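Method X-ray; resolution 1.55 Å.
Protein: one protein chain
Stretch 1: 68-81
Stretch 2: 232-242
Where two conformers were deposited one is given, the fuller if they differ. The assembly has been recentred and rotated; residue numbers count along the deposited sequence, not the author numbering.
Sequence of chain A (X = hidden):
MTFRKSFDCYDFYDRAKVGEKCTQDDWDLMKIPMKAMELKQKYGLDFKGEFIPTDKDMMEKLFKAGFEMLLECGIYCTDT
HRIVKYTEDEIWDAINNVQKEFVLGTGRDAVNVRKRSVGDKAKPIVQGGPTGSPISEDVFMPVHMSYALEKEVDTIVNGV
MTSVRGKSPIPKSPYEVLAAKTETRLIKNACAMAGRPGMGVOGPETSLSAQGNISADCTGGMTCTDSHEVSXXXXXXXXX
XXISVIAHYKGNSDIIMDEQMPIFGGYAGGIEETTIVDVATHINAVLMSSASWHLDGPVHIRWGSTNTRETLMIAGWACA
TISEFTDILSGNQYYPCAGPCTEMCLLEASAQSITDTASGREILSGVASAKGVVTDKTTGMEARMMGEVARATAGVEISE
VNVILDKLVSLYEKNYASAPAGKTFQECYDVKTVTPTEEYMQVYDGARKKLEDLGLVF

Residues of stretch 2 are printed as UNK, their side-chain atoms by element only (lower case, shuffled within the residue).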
# COMPACT_ATOMS: atom_id res chain seq x y z
N GLU A 68 6.56 45.10 5.40
CA GLU A 68 5.79 46.14 6.09
C GLU A 68 4.37 46.25 5.54
O GLU A 68 3.43 46.54 6.28
CB GLU A 68 6.50 47.49 5.97
CG GLU A 68 6.03 48.53 6.97
CD GLU A 68 6.77 49.85 6.84
OE1 GLU A 68 7.99 49.83 6.57
OE2 GLU A 68 6.13 50.91 7.02
N MET A 69 4.22 46.04 4.24
CA MET A 69 2.90 46.09 3.63
C MET A 69 2.00 45.04 4.29
O MET A 69 0.88 45.33 4.70
CB MET A 69 3.03 45.79 2.13
CG MET A 69 1.73 45.87 1.34
SD MET A 69 1.23 47.56 0.98
CE MET A 69 -0.41 47.30 0.34
N LEU A 70 2.51 43.82 4.38
CA LEU A 70 1.73 42.74 4.99
C LEU A 70 1.45 43.00 6.47
O LEU A 70 0.34 42.80 6.94
CB LEU A 70 2.48 41.41 4.83
CG LEU A 70 1.72 40.16 5.29
CD1 LEU A 70 0.43 40.00 4.48
CD2 LEU A 70 2.61 38.94 5.10
N LEU A 71 2.47 43.44 7.19
CA LEU A 71 2.34 43.71 8.62
C LEU A 71 1.37 44.84 8.96
O LEU A 71 0.56 44.71 9.89
CB LEU A 71 3.71 44.04 9.21
CG LEU A 71 3.71 44.46 10.68
CD1 LEU A 71 3.24 43.31 11.56
CD2 LEU A 71 5.11 44.90 11.09
N GLU A 72 1.43 45.93 8.21
CA GLU A 72 0.57 47.09 8.49
C GLU A 72 -0.86 46.98 7.95
O GLU A 72 -1.80 47.44 8.60
CB GLU A 72 1.22 48.36 7.94
CG GLU A 72 2.55 48.70 8.60
CD GLU A 72 2.42 48.94 10.09
OE1 GLU A 72 1.55 49.75 10.48
OE2 GLU A 72 3.19 48.34 10.86
N CYS A 73 -1.02 46.36 6.79
CA CYS A 73 -2.35 46.22 6.19
C CYS A 73 -3.11 45.01 6.69
O CYS A 73 -4.26 45.13 7.13
CB CYS A 73 -2.24 46.11 4.67
SG CYS A 73 -1.70 47.61 3.85
N GLY A 74 -2.47 43.85 6.62
CA GLY A 74 -3.13 42.63 7.03
C GLY A 74 -3.81 42.04 5.80
O GLY A 74 -3.49 42.41 4.67
N ILE A 75 -4.76 41.15 6.03
CA ILE A 75 -5.49 40.50 4.95
C ILE A 75 -6.99 40.70 5.10
O ILE A 75 -7.55 40.48 6.18
CB ILE A 75 -5.19 38.97 4.93
CG1 ILE A 75 -3.69 38.73 4.75
CG2 ILE A 75 -5.99 38.30 3.83
CD1 ILE A 75 -3.13 39.20 3.41
N TYR A 76 -7.64 41.10 4.02
CA TYR A 76 -9.08 41.32 4.02
C TYR A 76 -9.82 40.02 3.73
O TYR A 76 -9.52 39.34 2.75
CB TYR A 76 -9.45 42.35 2.95
CG TYR A 76 -10.90 42.77 2.97
CD1 TYR A 76 -11.38 43.65 3.95
CD2 TYR A 76 -11.81 42.28 2.03
CE1 TYR A 76 -12.72 44.03 3.98
CE2 TYR A 76 -13.16 42.66 2.06
CZ TYR A 76 -13.60 43.53 3.04
OH TYR A 76 -14.92 43.92 3.08
N CYS A 77 -10.79 39.68 4.58
CA CYS A 77 -11.59 38.48 4.38
C CYS A 77 -12.91 38.91 3.74
O CYS A 77 -13.70 39.63 4.36
CB CYS A 77 -11.86 37.77 5.71
SG CYS A 77 -12.88 36.27 5.51
N THR A 78 -13.14 38.48 2.51
CA THR A 78 -14.34 38.86 1.78
C THR A 78 -15.67 38.39 2.37
O THR A 78 -16.69 39.05 2.21
CB THR A 78 -14.28 38.37 0.32
OG1 THR A 78 -14.11 36.95 0.30
CG2 THR A 78 -13.12 39.03 -0.42
N ASP A 79 -15.66 37.25 3.05
CA ASP A 79 -16.89 36.73 3.62
C ASP A 79 -17.33 37.41 4.91
O ASP A 79 -18.53 37.56 5.16
CB ASP A 79 -16.76 35.22 3.85
CG ASP A 79 -16.59 34.46 2.54
OD1 ASP A 79 -17.54 34.47 1.73
OD2 ASP A 79 -15.52 33.88 2.33
N THR A 80 -16.37 37.82 5.73
CA THR A 80 -16.69 38.47 7.00
C THR A 80 -16.56 39.99 6.92
O THR A 80 -16.99 40.70 7.83
CB THR A 80 -15.77 37.97 8.13
OG1 THR A 80 -14.42 38.36 7.85
CG2 THR A 80 -15.85 36.46 8.24
N HIS A 81 -15.96 40.47 5.84
CA HIS A 81 -15.75 41.90 5.65
C HIS A 81 -14.94 42.48 6.80
O HIS A 81 -15.16 43.61 7.23
CB HIS A 81 -17.10 42.62 5.54
CG HIS A 81 -17.94 42.15 4.40
ND1 HIS A 81 -17.62 42.43 3.08
CD2 HIS A 81 -19.05 41.38 4.36
CE1 HIS A 81 -18.50 41.84 2.29
NE2 HIS A 81 -19.38 41.20 3.04
N UNK A 232 -5.14 33.02 -3.69
CA UNK A 232 -5.33 34.26 -2.93
C UNK A 232 -6.09 35.19 -3.87
O UNK A 232 -6.04 35.02 -5.09
c UNK A 232 -3.16 34.15 -1.55
o UNK A 232 -2.17 36.10 -0.57
c UNK A 232 -4.00 34.91 -2.57
n UNK A 232 -0.78 34.45 -1.20
c UNK A 232 -1.99 34.98 -1.06
N UNK A 233 -6.77 36.18 -3.31
CA UNK A 233 -7.51 37.12 -4.14
C UNK A 233 -6.71 38.42 -4.31
O UNK A 233 -5.59 38.53 -3.82
c UNK A 233 -9.91 35.38 -4.55
c UNK A 233 -9.74 36.16 -3.25
c UNK A 233 -8.88 37.41 -3.50
c UNK A 233 -11.09 36.57 -2.69
N UNK A 234 -7.28 39.39 -5.02
CA UNK A 234 -6.60 40.66 -5.27
C UNK A 234 -7.21 41.83 -4.50
O UNK A 234 -8.39 42.10 -4.66
o UNK A 234 -6.43 38.81 -7.73
c UNK A 234 -5.96 39.95 -7.61
n UNK A 234 -4.84 40.32 -8.20
c UNK A 234 -6.65 40.99 -6.76
N UNK A 235 -6.43 42.52 -3.65
CA UNK A 235 -5.02 42.24 -3.36
C UNK A 235 -4.97 42.07 -1.84
O UNK A 235 -5.71 42.76 -1.12
c UNK A 235 -3.68 42.83 -6.18
c UNK A 235 -4.21 43.87 -5.21
o UNK A 235 -3.01 41.87 -5.73
o UNK A 235 -3.91 42.99 -7.40
c UNK A 235 -4.13 43.43 -3.75
N UNK A 236 -4.11 41.19 -1.34
CA UNK A 236 -4.00 40.91 0.10
C UNK A 236 -5.42 40.65 0.59
O UNK A 236 -5.93 41.32 1.50
c UNK A 236 -1.37 43.22 1.82
c UNK A 236 -3.38 42.09 0.86
c UNK A 236 -1.34 42.41 -0.54
c UNK A 236 -1.85 42.14 0.86
N UNK A 237 -6.04 39.65 -0.02
CA UNK A 237 -7.43 39.33 0.25
C UNK A 237 -7.66 37.82 0.10
O UNK A 237 -6.96 37.15 -0.65
n UNK A 237 -10.65 42.84 -3.04
c UNK A 237 -8.28 40.10 -0.76
c UNK A 237 -10.45 40.66 -1.83
c UNK A 237 -9.77 39.92 -0.67
c UNK A 237 -10.12 42.14 -1.82
N UNK A 238 -8.66 37.31 0.81
CA UNK A 238 -8.97 35.88 0.75
C UNK A 238 -10.42 35.62 1.14
O UNK A 238 -11.06 36.44 1.80
c UNK A 238 -7.40 33.32 -0.02
c UNK A 238 -8.49 35.24 3.14
c UNK A 238 -8.04 35.08 1.70
c UNK A 238 -8.04 33.60 1.32
N UNK A 239 -10.94 34.47 0.71
CA UNK A 239 -12.31 34.07 1.03
C UNK A 239 -12.23 32.87 1.97
O UNK A 239 -11.20 32.18 2.02
o UNK A 239 -12.89 31.60 -1.34
c UNK A 239 -12.32 32.67 -1.08
o UNK A 239 -11.16 32.94 -1.48
c UNK A 239 -13.06 33.70 -0.24
N UNK A 240 -13.29 32.61 2.72
CA UNK A 240 -13.29 31.49 3.66
C UNK A 240 -13.20 30.11 3.00
O UNK A 240 -12.69 29.17 3.61
c UNK A 240 -14.51 31.55 4.58
c UNK A 240 -14.45 32.70 5.60
c UNK A 240 -15.64 32.63 6.53
c UNK A 240 -13.15 32.62 6.40
N UNK A 241 -13.68 29.98 1.77
CA UNK A 241 -13.59 28.70 1.07
C UNK A 241 -12.12 28.26 1.00
O UNK A 241 -11.80 27.10 1.25
o UNK A 241 -16.01 27.87 -1.51
o UNK A 241 -16.35 28.60 0.53
c UNK A 241 -14.15 28.83 -0.35
c UNK A 241 -15.61 28.40 -0.45
N UNK A 242 -11.24 29.20 0.68
CA UNK A 242 -9.81 28.91 0.58
C UNK A 242 -9.25 28.45 1.92
O UNK A 242 -8.40 27.55 1.98
c UNK A 242 -9.06 30.14 0.09
O HOH W 1 -15.88 31.64 0.75

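Position 232 has three side-chain carbons in a row, the third carrying one oxygen and one nitrogen. It makes no contact with stretch 1. This is Gln232.

Position 233 has four carbons, forked at the second. One tip lies 3.9 Å from Thr78 CG2. The fork one carbon beyond CB fits leucine: Leu233, whose CD1 makes that approach.

Position 234 has two carbons, the second bearing one oxygen and one nitrogen. It is out of reach of stretch 1. The short amide is Asn234.

Position 235 follows a cis peptide bond. Three carbons end in two oxygens, a carboxylate, and it too is out of reach. It is Glu235, and its OE2 accepts a hydrogen bond from Asn234 ND2 at 2.9 Å.

Position 236 has four carbons, forked at the second. Its CB lies 3.9 Å from Ile75 CD1, and one tip reaches Met69, Cys73 and Gly74. This is Leu236. Its CD2 sits 4.1 Å from Met69 CG, 4.2 Å from Cys73 CB and 3.6 Å from Gly74 O.

Position 237 has four carbons in a row ending in nitrogen. The chain passes the edge of the Tyr76 ring and meets Thr78 CG2. It is Lys237. Its CD is 3.4 Å from Thr78 CG2, and its NZ bonds Asn234 O at 2.9 Å.

Position 238 has four carbons, forked at the first, with one arm two carbons long. The short arm lies against Ile75. That is Ile238; its CG2 is 4.0 Å from Ile75 CG2.

Position 239 has two carbons, the second with two oxygens. CB lies 3.5 Å from Thr78 OG1, but the carboxylate leads away. Asp239 holds the N-cap position of the following helix.

Position 240 has four carbons, forked at the second, beside Cys77 and Thr80. This is Leu240. Its CD2 is 3.8 Å from Cys77 SG.

Position 241 has two carbons, the second with two oxygens. A water links its backbone N and one of these oxygens to Asp79 OD2. This is Asp241, and the oxygen is OD1.

Position 242 has one carbon and no contact: Ala242.

The contact is a short parallel pairing of strands. Tyr76 N donates to Leu236 O (3.1 Å), Ile238 N to Tyr76 O (2.9 Å), and Thr78 N to Ile238 O (3.0 Å). Tyr76 and Lys237 share one face of the sheet; Cys77 and Ile238 share the other. Leu236 packs against the end of the first helix and Ile75. Past the strands, Leu240 N donates to Asp79 OD2 at 2.6 Å, so the carboxylate ties stretch 1 to the first turn of the second helix.

Stretch 2, residues 232-242: QLNELKIDLDA
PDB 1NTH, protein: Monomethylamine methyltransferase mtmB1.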